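Long-range contacts in tailspike protein (Siphovirus 9NA, PDB 3RIQ), which probably recognises Salmonella lipopolysaccharide as the receptor of the phage and cleaves its O-antigen chains as an endorhamnosidase: residues Y168-C173 against S189-E194; I223-G228 against A260-L265; D281-T286 against G324-G329; H343-F348 against Q373-G378. One frame throughout, in Å; residues are numbered along the deposited sequence.

Interaction 1: residues Y168-C173 against S189-E194; sequences YLFTLC and SGITFE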
loop_
_atom_site.group_PDB
_atom_site.type_symbol
_atom_site.label_atom_id
_atom_site.label_comp_id
_atom_site.label_asym_id
_atom_site.label_seq_id
_atom_site.Cartn_x
_atom_site.Cartn_y
_atom_site.Cartn_z
ATOM N N TYR A 168 -27.989 -9.560 7.985
ATOM C CA TYR A 168 -28.330 -10.227 6.739
ATOM C C TYR A 168 -27.663 -11.580 6.701
ATOM O O TYR A 168 -26.423 -11.699 6.832
ATOM C CB TYR A 168 -27.893 -9.395 5.512
ATOM C CG TYR A 168 -28.614 -8.060 5.480
ATOM C CD1 TYR A 168 -29.781 -7.888 4.727
ATOM C CD2 TYR A 168 -28.141 -6.970 6.230
ATOM C CE1 TYR A 168 -30.450 -6.674 4.730
ATOM C CE2 TYR A 168 -28.805 -5.761 6.243
ATOM C CZ TYR A 168 -29.967 -5.617 5.503
ATOM O OH TYR A 168 -30.620 -4.408 5.487
ATOM N N LEU A 169 -28.493 -12.603 6.481
ATOM C CA LEU A 169 -28.017 -14.010 6.419
ATOM C C LEU A 169 -28.353 -14.579 5.033
ATOM O O LEU A 169 -29.538 -14.644 4.674
ATOM C CB LEU A 169 -28.670 -14.814 7.544
ATOM C CG LEU A 169 -28.502 -16.341 7.507
ATOM C CD1 LEU A 169 -27.056 -16.702 7.673
ATOM C CD2 LEU A 169 -29.294 -16.885 8.650
ATOM N N PHE A 170 -27.344 -15.007 4.287
ATOM C CA PHE A 170 -27.541 -15.592 2.955
ATOM C C PHE A 170 -27.242 -17.069 3.090
ATOM O O PHE A 170 -26.084 -17.459 3.381
ATOM C CB PHE A 170 -26.598 -14.927 1.931
ATOM C CG PHE A 170 -26.915 -13.493 1.714
ATOM C CD1 PHE A 170 -27.892 -13.137 0.784
ATOM C CD2 PHE A 170 -26.268 -12.488 2.446
ATOM C CE1 PHE A 170 -28.232 -11.769 0.565
ATOM C CE2 PHE A 170 -26.591 -11.129 2.236
ATOM C CZ PHE A 170 -27.596 -10.773 1.324
ATOM N N THR A 171 -28.270 -17.879 2.873
ATOM C CA THR A 171 -28.189 -19.348 3.057
ATOM C C THR A 171 -28.196 -20.036 1.705
ATOM O O THR A 171 -29.156 -19.882 0.955
ATOM C CB THR A 171 -29.332 -19.841 3.958
ATOM O OG1 THR A 171 -29.186 -19.220 5.244
ATOM C CG2 THR A 171 -29.319 -21.383 4.139
ATOM N N LEU A 172 -27.147 -20.813 1.410
ATOM C CA LEU A 172 -27.027 -21.542 0.117
ATOM C C LEU A 172 -27.124 -20.595 -1.093
ATOM O O LEU A 172 -27.771 -20.922 -2.119
ATOM C CB LEU A 172 -28.028 -22.721 -0.023
ATOM C CG LEU A 172 -27.805 -23.896 0.948
ATOM C CD1 LEU A 172 -28.896 -24.956 0.704
ATOM C CD2 LEU A 172 -26.433 -24.533 0.732
ATOM N N CYS A 173 -26.495 -19.423 -0.973
ATOM C CA CYS A 173 -26.477 -18.463 -2.043
ATOM C C CYS A 173 -25.137 -18.454 -2.752
ATOM O O CYS A 173 -24.109 -18.853 -2.172
ATOM C CB CYS A 173 -26.765 -17.039 -1.509
ATOM S SG CYS A 173 -28.492 -16.840 -0.872
ATOM N N SER A 189 -23.423 -11.629 13.535
ATOM C CA SER A 189 -22.507 -11.224 12.465
ATOM C C SER A 189 -23.279 -10.317 11.496
ATOM O O SER A 189 -24.459 -10.527 11.261
ATOM C CB SER A 189 -21.920 -12.439 11.768
ATOM O OG SER A 189 -20.991 -13.094 12.607
ATOM N N GLY A 190 -22.626 -9.294 10.952
ATOM C CA GLY A 190 -23.372 -8.336 10.097
ATOM C C GLY A 190 -23.896 -8.952 8.803
ATOM O O GLY A 190 -25.114 -8.910 8.519
ATOM N N ILE A 191 -22.986 -9.540 8.028
ATOM C CA ILE A 191 -23.356 -10.234 6.806
ATOM C C ILE A 191 -22.774 -11.619 6.885
ATOM O O ILE A 191 -21.553 -11.758 7.109
ATOM C CB ILE A 191 -22.750 -9.541 5.554
ATOM C CG1 ILE A 191 -23.181 -8.064 5.433
ATOM C CG2 ILE A 191 -23.101 -10.355 4.284
ATOM C CD1 ILE A 191 -24.538 -7.835 5.184
ATOM N N THR A 192 -23.587 -12.646 6.672
ATOM C CA THR A 192 -23.090 -14.022 6.731
ATOM C C THR A 192 -23.421 -14.760 5.455
ATOM O O THR A 192 -24.568 -14.722 5.004
ATOM C CB THR A 192 -23.759 -14.810 7.904
ATOM O OG1 THR A 192 -23.517 -14.165 9.148
ATOM C CG2 THR A 192 -23.270 -16.275 7.964
ATOM N N PHE A 193 -22.436 -15.469 4.893
ATOM C CA PHE A 193 -22.676 -16.349 3.738
ATOM C C PHE A 193 -22.588 -17.780 4.244
ATOM O O PHE A 193 -21.484 -18.299 4.525
ATOM C CB PHE A 193 -21.691 -16.064 2.603
ATOM C CG PHE A 193 -21.706 -14.637 2.158
ATOM C CD1 PHE A 193 -22.813 -14.140 1.455
ATOM C CD2 PHE A 193 -20.626 -13.781 2.448
ATOM C CE1 PHE A 193 -22.868 -12.815 1.029
ATOM C CE2 PHE A 193 -20.663 -12.437 1.999
ATOM C CZ PHE A 193 -21.783 -11.970 1.294
ATOM N N GLU A 194 -23.762 -18.398 4.451
ATOM C CA GLU A 194 -23.870 -19.692 5.137
ATOM C C GLU A 194 -24.118 -20.801 4.121
ATOM O O GLU A 194 -25.248 -20.925 3.627
ATOM C CB GLU A 194 -25.050 -19.608 6.113
ATOM C CG GLU A 194 -25.300 -20.864 6.918
ATOM C CD GLU A 194 -26.596 -20.774 7.685
ATOM O OE1 GLU A 194 -27.600 -20.372 7.131
ATOM O OE2 GLU A 194 -26.628 -21.104 8.867
HETATM O O HOH W 1 -25.510 -12.243 9.367
#

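Interaction 2: residues I223-G228 against A260-L265; sequences IRNDGG and ARNYRL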
loop_
_atom_site.group_PDB
_atom_site.type_symbol
_atom_site.label_atom_id
_atom_site.label_comp_id
_atom_site.label_asym_id
_atom_site.label_seq_id
_atom_site.Cartn_x
_atom_site.Cartn_y
_atom_site.Cartn_z
ATOM N N ILE A 223 -18.982 -19.223 5.649
ATOM C CA ILE A 223 -19.139 -20.626 6.010
ATOM C C ILE A 223 -19.187 -21.464 4.732
ATOM O O ILE A 223 -20.094 -21.281 3.903
ATOM C CB ILE A 223 -20.465 -20.800 6.820
ATOM C CG1 ILE A 223 -20.332 -20.134 8.183
ATOM C CG2 ILE A 223 -20.875 -22.292 6.946
ATOM C CD1 ILE A 223 -21.700 -19.860 8.891
ATOM N N ARG A 224 -18.198 -22.350 4.563
ATOM C CA ARG A 224 -18.120 -23.249 3.383
ATOM C C ARG A 224 -18.207 -22.474 2.061
ATOM O O ARG A 224 -19.022 -22.812 1.163
ATOM C CB ARG A 224 -19.157 -24.415 3.434
ATOM C CG ARG A 224 -18.723 -25.595 2.579
ATOM C CD ARG A 224 -19.705 -26.799 2.694
ATOM N NE ARG A 224 -19.251 -27.880 1.788
ATOM C CZ ARG A 224 -18.324 -28.792 2.093
ATOM N NH1 ARG A 224 -17.776 -28.835 3.312
ATOM N NH2 ARG A 224 -17.979 -29.726 1.191
ATOM N N ASN A 225 -17.389 -21.416 1.963
ATOM C CA ASN A 225 -17.218 -20.665 0.704
ATOM C C ASN A 225 -15.847 -20.963 0.097
ATOM O O ASN A 225 -14.858 -21.129 0.832
ATOM C CB ASN A 225 -17.388 -19.142 0.910
ATOM C CG ASN A 225 -18.853 -18.701 0.893
ATOM O OD1 ASN A 225 -19.233 -17.818 0.091
ATOM N ND2 ASN A 225 -19.690 -19.295 1.761
ATOM N N ASP A 226 -15.794 -21.045 -1.236
ATOM C CA ASP A 226 -14.544 -21.228 -1.981
ATOM C C ASP A 226 -14.577 -20.304 -3.178
ATOM O O ASP A 226 -15.452 -20.448 -4.058
ATOM C CB ASP A 226 -14.424 -22.697 -2.404
ATOM C CG ASP A 226 -13.099 -23.024 -3.081
ATOM O OD1 ASP A 226 -12.330 -22.099 -3.471
ATOM O OD2 ASP A 226 -12.816 -24.259 -3.208
ATOM N N GLY A 227 -13.648 -19.361 -3.215
ATOM C CA GLY A 227 -13.594 -18.425 -4.343
ATOM C C GLY A 227 -13.140 -19.024 -5.674
ATOM O O GLY A 227 -13.161 -18.345 -6.704
ATOM N N GLY A 228 -12.718 -20.295 -5.655
ATOM C CA GLY A 228 -12.114 -20.935 -6.831
ATOM C C GLY A 228 -10.702 -20.422 -7.073
ATOM O O GLY A 228 -10.271 -19.492 -6.404
ATOM N N ALA A 260 -17.227 -26.272 7.713
ATOM C CA ALA A 260 -17.699 -24.920 7.475
ATOM C C ALA A 260 -16.554 -24.001 7.035
ATOM O O ALA A 260 -16.664 -22.771 7.067
ATOM C CB ALA A 260 -18.320 -24.379 8.790
ATOM N N ARG A 261 -15.432 -24.612 6.684
ATOM C CA ARG A 261 -14.192 -23.904 6.350
ATOM C C ARG A 261 -14.294 -23.185 5.005
ATOM O O ARG A 261 -15.325 -23.229 4.339
ATOM C CB ARG A 261 -13.039 -24.898 6.359
ATOM C CG ARG A 261 -12.800 -25.509 7.759
ATOM C CD ARG A 261 -11.768 -26.616 7.638
ATOM N NE ARG A 261 -11.406 -27.253 8.915
ATOM C CZ ARG A 261 -12.035 -28.295 9.460
ATOM N NH1 ARG A 261 -13.112 -28.832 8.872
ATOM N NH2 ARG A 261 -11.578 -28.815 10.598
ATOM N N ASN A 262 -13.222 -22.502 4.607
ATOM C CA ASN A 262 -13.247 -21.604 3.450
ATOM C C ASN A 262 -11.915 -21.556 2.740
ATOM O O ASN A 262 -10.881 -21.699 3.387
ATOM C CB ASN A 262 -13.637 -20.178 3.880
ATOM C CG ASN A 262 -14.943 -20.149 4.631
ATOM O OD1 ASN A 262 -16.009 -19.978 4.021
ATOM N ND2 ASN A 262 -14.883 -20.323 5.972
ATOM N N TYR A 263 -11.963 -21.290 1.432
ATOM C CA TYR A 263 -10.807 -21.355 0.546
ATOM C C TYR A 263 -10.795 -20.251 -0.465
ATOM O O TYR A 263 -11.860 -19.788 -0.915
ATOM C CB TYR A 263 -10.801 -22.693 -0.259
ATOM C CG TYR A 263 -10.503 -23.906 0.597
ATOM C CD1 TYR A 263 -9.199 -24.405 0.711
ATOM C CD2 TYR A 263 -11.520 -24.557 1.304
ATOM C CE1 TYR A 263 -8.908 -25.496 1.524
ATOM C CE2 TYR A 263 -11.245 -25.661 2.102
ATOM C CZ TYR A 263 -9.923 -26.123 2.211
ATOM O OH TYR A 263 -9.637 -27.188 2.998
ATOM N N ARG A 264 -9.591 -19.803 -0.818
ATOM C CA ARG A 264 -9.422 -18.978 -2.017
ATOM C C ARG A 264 -10.259 -17.688 -2.078
ATOM O O ARG A 264 -10.899 -17.370 -3.098
ATOM C CB ARG A 264 -9.612 -19.851 -3.285
ATOM C CG ARG A 264 -8.471 -20.877 -3.390
ATOM C CD ARG A 264 -8.566 -21.758 -4.630
ATOM N NE ARG A 264 -9.746 -22.620 -4.674
ATOM C CZ ARG A 264 -9.848 -23.711 -5.441
ATOM N NH1 ARG A 264 -8.853 -24.054 -6.257
ATOM N NH2 ARG A 264 -10.949 -24.447 -5.404
ATOM N N LEU A 265 -10.303 -16.973 -0.952
ATOM C CA LEU A 265 -11.006 -15.684 -0.897
ATOM C C LEU A 265 -9.984 -14.548 -0.951
ATOM O O LEU A 265 -8.761 -14.771 -0.757
ATOM C CB LEU A 265 -11.831 -15.587 0.402
ATOM C CG LEU A 265 -12.914 -16.681 0.515
ATOM C CD1 LEU A 265 -13.565 -16.645 1.912
ATOM C CD2 LEU A 265 -14.007 -16.515 -0.563
#

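Interaction 3: residues D281-T286 against G324-G329; sequences DVNADT and GAWWDG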
loop_
_atom_site.group_PDB
_atom_site.type_symbol
_atom_site.label_atom_id
_atom_site.label_comp_id
_atom_site.label_asym_id
_atom_site.label_seq_id
_atom_site.Cartn_x
_atom_site.Cartn_y
_atom_site.Cartn_z
ATOM N N ASP A 281 -9.798 -12.707 11.387
ATOM C CA ASP A 281 -9.622 -14.120 11.802
ATOM C C ASP A 281 -9.788 -14.943 10.532
ATOM O O ASP A 281 -10.918 -15.308 10.174
ATOM C CB ASP A 281 -10.691 -14.528 12.836
ATOM C CG ASP A 281 -10.660 -16.016 13.148
ATOM O OD1 ASP A 281 -9.685 -16.688 12.719
ATOM O OD2 ASP A 281 -11.590 -16.505 13.845
ATOM N N VAL A 282 -8.687 -15.202 9.836
ATOM C CA VAL A 282 -8.762 -15.970 8.587
ATOM C C VAL A 282 -8.160 -17.345 8.885
ATOM O O VAL A 282 -7.132 -17.731 8.320
ATOM C CB VAL A 282 -8.058 -15.238 7.419
ATOM C CG1 VAL A 282 -8.267 -15.992 6.097
ATOM C CG2 VAL A 282 -8.630 -13.809 7.264
ATOM N N ASN A 283 -8.772 -18.054 9.846
ATOM C CA ASN A 283 -8.362 -19.411 10.188
ATOM C C ASN A 283 -9.371 -20.437 9.689
ATOM O O ASN A 283 -10.578 -20.136 9.570
ATOM C CB ASN A 283 -8.234 -19.545 11.715
ATOM C CG ASN A 283 -6.984 -18.856 12.255
ATOM O OD1 ASN A 283 -5.965 -19.515 12.528
ATOM N ND2 ASN A 283 -7.042 -17.531 12.400
ATOM N N ALA A 284 -8.906 -21.663 9.463
ATOM C CA ALA A 284 -9.782 -22.763 9.015
ATOM C C ALA A 284 -9.885 -23.887 10.056
ATOM O O ALA A 284 -10.950 -24.474 10.181
ATOM C CB ALA A 284 -9.295 -23.315 7.674
ATOM N N ASP A 285 -8.798 -24.178 10.784
ATOM C CA ASP A 285 -8.832 -25.155 11.881
ATOM C C ASP A 285 -8.717 -24.436 13.222
ATOM O O ASP A 285 -7.984 -23.426 13.340
ATOM C CB ASP A 285 -7.661 -26.143 11.756
ATOM C CG ASP A 285 -7.804 -27.106 10.603
ATOM O OD1 ASP A 285 -8.950 -27.511 10.278
ATOM O OD2 ASP A 285 -6.758 -27.436 9.991
ATOM N N THR A 286 -9.366 -24.967 14.257
ATOM C CA THR A 286 -9.232 -24.390 15.592
ATOM C C THR A 286 -9.404 -25.486 16.650
ATOM O O THR A 286 -10.037 -26.514 16.384
ATOM C CB THR A 286 -10.235 -23.237 15.838
ATOM O OG1 THR A 286 -9.874 -22.536 17.026
ATOM C CG2 THR A 286 -11.672 -23.732 15.992
ATOM N N GLY A 324 -3.857 -8.944 16.525
ATOM C CA GLY A 324 -4.024 -7.829 15.592
ATOM C C GLY A 324 -4.511 -8.281 14.217
ATOM O O GLY A 324 -5.367 -7.622 13.621
ATOM N N ALA A 325 -3.985 -9.402 13.723
ATOM C CA ALA A 325 -4.411 -10.010 12.427
ATOM C C ALA A 325 -3.796 -11.390 12.437
ATOM O O ALA A 325 -2.599 -11.548 12.779
ATOM C CB ALA A 325 -3.867 -9.218 11.223
ATOM N N TRP A 326 -4.584 -12.399 12.079
ATOM C CA TRP A 326 -4.027 -13.746 11.993
ATOM C C TRP A 326 -4.747 -14.672 11.027
ATOM O O TRP A 326 -5.879 -14.391 10.551
ATOM C CB TRP A 326 -3.877 -14.409 13.367
ATOM C CG TRP A 326 -5.106 -15.009 14.032
ATOM C CD1 TRP A 326 -6.404 -14.526 14.045
ATOM C CD2 TRP A 326 -5.097 -16.158 14.894
ATOM N NE1 TRP A 326 -7.211 -15.349 14.860
ATOM C CE2 TRP A 326 -6.427 -16.350 15.381
ATOM C CE3 TRP A 326 -4.086 -17.041 15.314
ATOM C CZ2 TRP A 326 -6.760 -17.392 16.268
ATOM C CZ3 TRP A 326 -4.412 -18.078 16.211
ATOM C CH2 TRP A 326 -5.734 -18.239 16.672
ATOM N N TRP A 327 -4.054 -15.765 10.733
ATOM C CA TRP A 327 -4.507 -16.766 9.753
ATOM C C TRP A 327 -3.810 -18.084 10.041
ATOM O O TRP A 327 -2.794 -18.121 10.763
ATOM C CB TRP A 327 -4.183 -16.326 8.299
ATOM C CG TRP A 327 -2.712 -16.016 8.098
ATOM C CD1 TRP A 327 -1.713 -16.902 7.758
ATOM C CD2 TRP A 327 -2.081 -14.757 8.309
ATOM N NE1 TRP A 327 -0.486 -16.250 7.722
ATOM C CE2 TRP A 327 -0.682 -14.933 8.059
ATOM C CE3 TRP A 327 -2.556 -13.485 8.677
ATOM C CZ2 TRP A 327 0.245 -13.877 8.203
ATOM C CZ3 TRP A 327 -1.658 -12.439 8.781
ATOM C CH2 TRP A 327 -0.262 -12.640 8.534
ATOM N N ASP A 328 -4.375 -19.155 9.496
ATOM C CA ASP A 328 -3.652 -20.456 9.453
ATOM C C ASP A 328 -3.620 -20.917 7.988
ATOM O O ASP A 328 -3.870 -20.130 7.074
ATOM C CB ASP A 328 -4.272 -21.532 10.381
ATOM C CG ASP A 328 -5.585 -22.100 9.839
ATOM O OD1 ASP A 328 -6.207 -21.413 8.998
ATOM O OD2 ASP A 328 -5.985 -23.226 10.247
ATOM N N GLY A 329 -3.381 -22.198 7.788
ATOM C CA GLY A 329 -3.328 -22.788 6.467
ATOM C C GLY A 329 -2.011 -22.491 5.767
ATOM O O GLY A 329 -1.040 -21.991 6.367
HETATM O O HOH W 2 -7.015 -20.090 6.477
HETATM O O HOH W 3 -5.857 -25.275 8.246
#

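Interaction 4: residues H343-F348 against Q373-G378; sequences HKEGMF and QIVCEG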
loop_
_atom_site.group_PDB
_atom_site.type_symbol
_atom_site.label_atom_id
_atom_site.label_comp_id
_atom_site.label_asym_id
_atom_site.label_seq_id
_atom_site.Cartn_x
_atom_site.Cartn_y
_atom_site.Cartn_z
ATOM N N HIS A 343 -4.003 -6.261 21.744
ATOM C CA HIS A 343 -3.819 -6.659 23.140
ATOM C C HIS A 343 -3.100 -8.015 23.281
ATOM O O HIS A 343 -2.379 -8.240 24.273
ATOM C CB HIS A 343 -5.141 -6.611 23.909
ATOM C CG HIS A 343 -5.662 -5.217 24.091
ATOM N ND1 HIS A 343 -5.987 -4.700 25.328
ATOM C CD2 HIS A 343 -5.870 -4.223 23.200
ATOM C CE1 HIS A 343 -6.414 -3.450 25.182
ATOM N NE2 HIS A 343 -6.342 -3.136 23.898
ATOM N N LYS A 344 -3.247 -8.872 22.280
ATOM C CA LYS A 344 -2.487 -10.125 22.186
ATOM C C LYS A 344 -1.355 -9.920 21.175
ATOM O O LYS A 344 -0.832 -8.786 21.049
ATOM C CB LYS A 344 -3.407 -11.304 21.792
ATOM C CG LYS A 344 -4.713 -11.393 22.619
ATOM C CD LYS A 344 -4.481 -11.608 24.095
ATOM C CE LYS A 344 -5.836 -11.859 24.847
ATOM N NZ LYS A 344 -6.670 -10.619 25.044
ATOM N N GLU A 345 -0.969 -10.969 20.440
ATOM C CA GLU A 345 0.060 -10.784 19.418
ATOM C C GLU A 345 -0.378 -9.793 18.324
ATOM O O GLU A 345 -1.572 -9.644 18.059
ATOM C CB GLU A 345 0.416 -12.095 18.750
ATOM C CG GLU A 345 1.097 -13.112 19.676
ATOM C CD GLU A 345 0.128 -14.008 20.469
ATOM O OE1 GLU A 345 -1.104 -13.799 20.438
ATOM O OE2 GLU A 345 0.627 -14.951 21.106
ATOM N N GLY A 346 0.589 -9.121 17.702
ATOM C CA GLY A 346 0.277 -8.153 16.657
ATOM C C GLY A 346 -0.061 -8.760 15.299
ATOM O O GLY A 346 -0.881 -8.227 14.550
ATOM N N MET A 347 0.573 -9.884 15.001
ATOM C CA MET A 347 0.433 -10.614 13.725
ATOM C C MET A 347 0.790 -12.055 14.052
ATOM O O MET A 347 1.801 -12.310 14.732
ATOM C CB MET A 347 1.374 -10.054 12.641
ATOM C CG MET A 347 1.123 -10.642 11.250
ATOM S SD MET A 347 2.585 -11.350 10.439
ATOM C CE MET A 347 2.610 -13.041 11.051
ATOM N N PHE A 348 -0.011 -13.004 13.572
ATOM C CA PHE A 348 0.210 -14.406 13.955
ATOM C C PHE A 348 -0.103 -15.310 12.742
ATOM O O PHE A 348 -1.198 -15.270 12.170
ATOM C CB PHE A 348 -0.682 -14.749 15.172
ATOM C CG PHE A 348 -0.277 -15.981 15.949
ATOM C CD1 PHE A 348 -0.012 -15.879 17.330
ATOM C CD2 PHE A 348 -0.245 -17.257 15.364
ATOM C CE1 PHE A 348 0.324 -17.036 18.108
ATOM C CE2 PHE A 348 0.076 -18.396 16.133
ATOM C CZ PHE A 348 0.365 -18.284 17.500
ATOM N N GLN A 373 5.444 -9.961 19.578
ATOM C CA GLN A 373 4.841 -9.008 18.640
ATOM C C GLN A 373 4.380 -9.700 17.372
ATOM O O GLN A 373 3.271 -9.480 16.946
ATOM C CB GLN A 373 5.798 -7.851 18.293
ATOM C CG GLN A 373 6.288 -7.109 19.546
ATOM C CD GLN A 373 5.259 -6.196 20.147
ATOM O OE1 GLN A 373 4.715 -5.331 19.469
ATOM N NE2 GLN A 373 5.007 -6.359 21.433
ATOM N N ILE A 374 5.239 -10.522 16.788
ATOM C CA ILE A 374 4.952 -11.272 15.567
ATOM C C ILE A 374 5.340 -12.717 15.844
ATOM O O ILE A 374 6.429 -12.990 16.379
ATOM C CB ILE A 374 5.751 -10.711 14.371
ATOM C CG1 ILE A 374 5.234 -9.321 14.001
ATOM C CG2 ILE A 374 5.643 -11.635 13.109
ATOM C CD1 ILE A 374 5.967 -8.655 12.824
ATOM N N VAL A 375 4.425 -13.626 15.534
ATOM C CA VAL A 375 4.652 -15.069 15.687
ATOM C C VAL A 375 4.354 -15.793 14.391
ATOM O O VAL A 375 3.310 -15.529 13.754
ATOM C CB VAL A 375 3.720 -15.689 16.778
ATOM C CG1 VAL A 375 3.856 -17.216 16.799
ATOM C CG2 VAL A 375 4.031 -15.089 18.164
ATOM N N CYS A 376 5.218 -16.742 14.016
ATOM C CA CYS A 376 4.876 -17.730 12.983
ATOM C C CYS A 376 5.215 -19.086 13.558
ATOM O O CYS A 376 6.346 -19.301 14.104
ATOM C CB CYS A 376 5.687 -17.556 11.702
ATOM S SG CYS A 376 5.516 -15.955 10.877
ATOM N N GLU A 377 4.276 -20.015 13.405
ATOM C CA GLU A 377 4.402 -21.347 13.972
ATOM C C GLU A 377 5.034 -22.347 12.998
ATOM O O GLU A 377 5.508 -23.414 13.417
ATOM C CB GLU A 377 3.029 -21.870 14.468
ATOM C CG GLU A 377 2.414 -21.067 15.580
ATOM C CD GLU A 377 2.739 -21.584 16.948
ATOM O OE1 GLU A 377 3.676 -22.410 17.085
ATOM O OE2 GLU A 377 2.029 -21.192 17.902
ATOM N N GLY A 378 5.044 -22.033 11.703
ATOM C CA GLY A 378 5.475 -23.018 10.699
ATOM C C GLY A 378 6.588 -22.437 9.864
ATOM O O GLY A 378 7.277 -21.511 10.301
#

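Interaction 1: residues Y168-C173 against S189-E194
Y168 to T171 pair in parallel with I191 to E194, as in successive coils of a right-handed beta-helix, and backbone hydrogen bonds carry the join. Y168 N donates to G190 O and T192 N to Y168 O. F170 N then donates to T192 O, and E194 N to F170 O at 2.7 Å. L172 N reaches E194 O at 2.9 Å, just past the end of the first strand.

Side-chain polar contacts lie on the face of L169, T171, T192 and E194. E194 CG is anti to its backbone N (chi1 -180°), and the extended chain runs beside T171. There OG1 of T171 donates to E194 OE1 at 2.7 Å. R149 forms a salt bridge to the same OE1 and also bonds T171 OG1. A water is hydrogen-bonded to Y168 O (2.7 Å), S189 O and T192 OG1. On this face too, L169 CD1 rests on T192 CB at 3.8 Å.

Apolar contacts dominate the face of Y168, F170, I191 and F193. The F170 and F193 rings point the same way, planes 26° apart, but are displaced past one another with little overlap. F170 CD2 and F193 CE1 are 3.7 Å apart. I191 turns CD1 onto Y168 CB at 3.7 Å.

One face is thus apolar across the strands. The other is mixed, and its carboxylate charge is probably balanced by R149.

Interaction 2: residues I223-G228 against A260-L265
R264 reaches across to D226 and G228, and its side chain can be followed outward from the backbone. CB lies 3.2 Å from G228 O. CG stays near the same oxygen. CD passes 3.3 Å from G228 O, and the chain bends at chi3 (-64°), which places NE. NE donates to D226 OD1 at 2.9 Å, on the syn lone pair and almost in the guanidinium plane. NH2 donates to D226 OD2 at 2.9 Å, also on the syn side but 23° out of the carboxylate plane. This is a side-on, two-nitrogen salt bridge, with the guanidinium and carboxylate planes 34° apart. G228 C lies over one face of the guanidinium, toward its rim. NH1 turns to D229 in a second salt bridge.

D226 OD1 has another donor: G228 N meets it from above the carboxylate plane, closing an Asx turn.

The backbones add further bonds. R224 N donates to A260 O, Y263 N to N225 O, and G227 N to Y263 O at 2.9 Å. N262 sends its OD1 to N225 N at 2.9 Å, with the donor above the amide carbonyl plane. I223 CG2 touches A260 CB at 3.8 Å at the start of the contact.

The loops after strands 220-223 and 258-259 of the beta-helix are therefore joined mainly by polar contacts, with a single backbone bridge at D226 and Y263. The two nitrogens of R264 hold the carboxylate of D226 at both oxygens. The Asx turn ties that same carboxylate to its own loop, and D229 probably helps to balance the arginine charge.

Interaction 3: residues D281-T286 against G324-G329
D328 offers its carboxylate to two successive backbone N-H groups of the other segment. A284 N donates to OD1 at 2.8 Å, from above the carboxylate plane. D285 N donates to OD2 at 3.0 Å, on the syn side. A water donates to both D285 OD2 and D328 OD2, which lie 4.3 Å apart. Salt bridges from R261 and R292 to D285 probably ease this closeness of like charges.

Next come the strand bonds. V282 N donates to W326 O at 3.0 Å, while D328 N to V282 O is weak at 3.3 Å.

N283 brings its amide over the W326 indole. ND2 lies 3.2 Å above the ring plane, toward the rim, and the amide and ring planes are 54° apart. The same ND2 donates to D281 OD1 at 2.8 Å, which fixes the amide over the ring. W326 CG sits between the backbone N and the carbonyl carbon (chi1 79°), which starts the side chain off alongside D281. F348 meets the indole edge-to-face. The packing ends with V282 CB against W327 CB.

Short parallel strands in register, D281 on W326 and V282 on W327, are typical of successive coils of a right-handed beta-helix.

Interaction 4: residues H343-F348 against Q373-G378
The F348 ring takes V375 CG1 over one face, 3.8 Å from the ring centroid and 16° off its normal, a CH-pi contact. With CG anti to the backbone N (chi1 -162°), the ring is carried alongside V375, the two side chains pointing the same way. At the ring edge, near its plane, E377 OE2 approaches CZ at 3.4 Å. The ring and the E377 carboxylate are 47° apart, and E377 CG touches CE2 at 3.6 Å. E345 CD also lies at the edge, in the ring plane, and E345 CG meets V375 CG2 at 3.8 Å. Within these two segments the ring thus meets V375, E377 and E345.

M347 faces the other side of the sheet with I374. Its chain bends at chi2 and chi3, and CE lies 3.9 Å from I374 CG2. C376 SG is a little further from the same methyl. I359 and V361 of strand 355-362 also touch M347, so it belongs to the packed interior.

The backbones are joined by three bonds. Q373 O accepts from G346 N at 2.8 Å and weakly from M347 N. V375 N donates to M347 O at 3.0 Å.

M347 pairs with I374 and F348 with V375, both in parallel and in register. Such stacking of like strands, with aliphatic side chains on the inner face, is typical of the coils of a right-handed beta-helix.

How the interactions relate
From the N terminus the four contacts follow in series: each closes its loop before the next opens, and none nest or cross. Interaction 1 closes a loop of 15 residues, interaction 2 one of 31, interaction 3 one of 37 and interaction 4 one of 24. Interactions 1, 3 and 4 pair parallel strands along the beta-helix, while interaction 2 joins the loops that follow strands 220-223 and 258-259. Neighbours touch. F193 O probably accepts from I223 N between interactions 1 and 2. The R261-D285 salt bridge joins 2 to 3. Strands 326-327 and 347-349 lie side by side, joining 3 to 4.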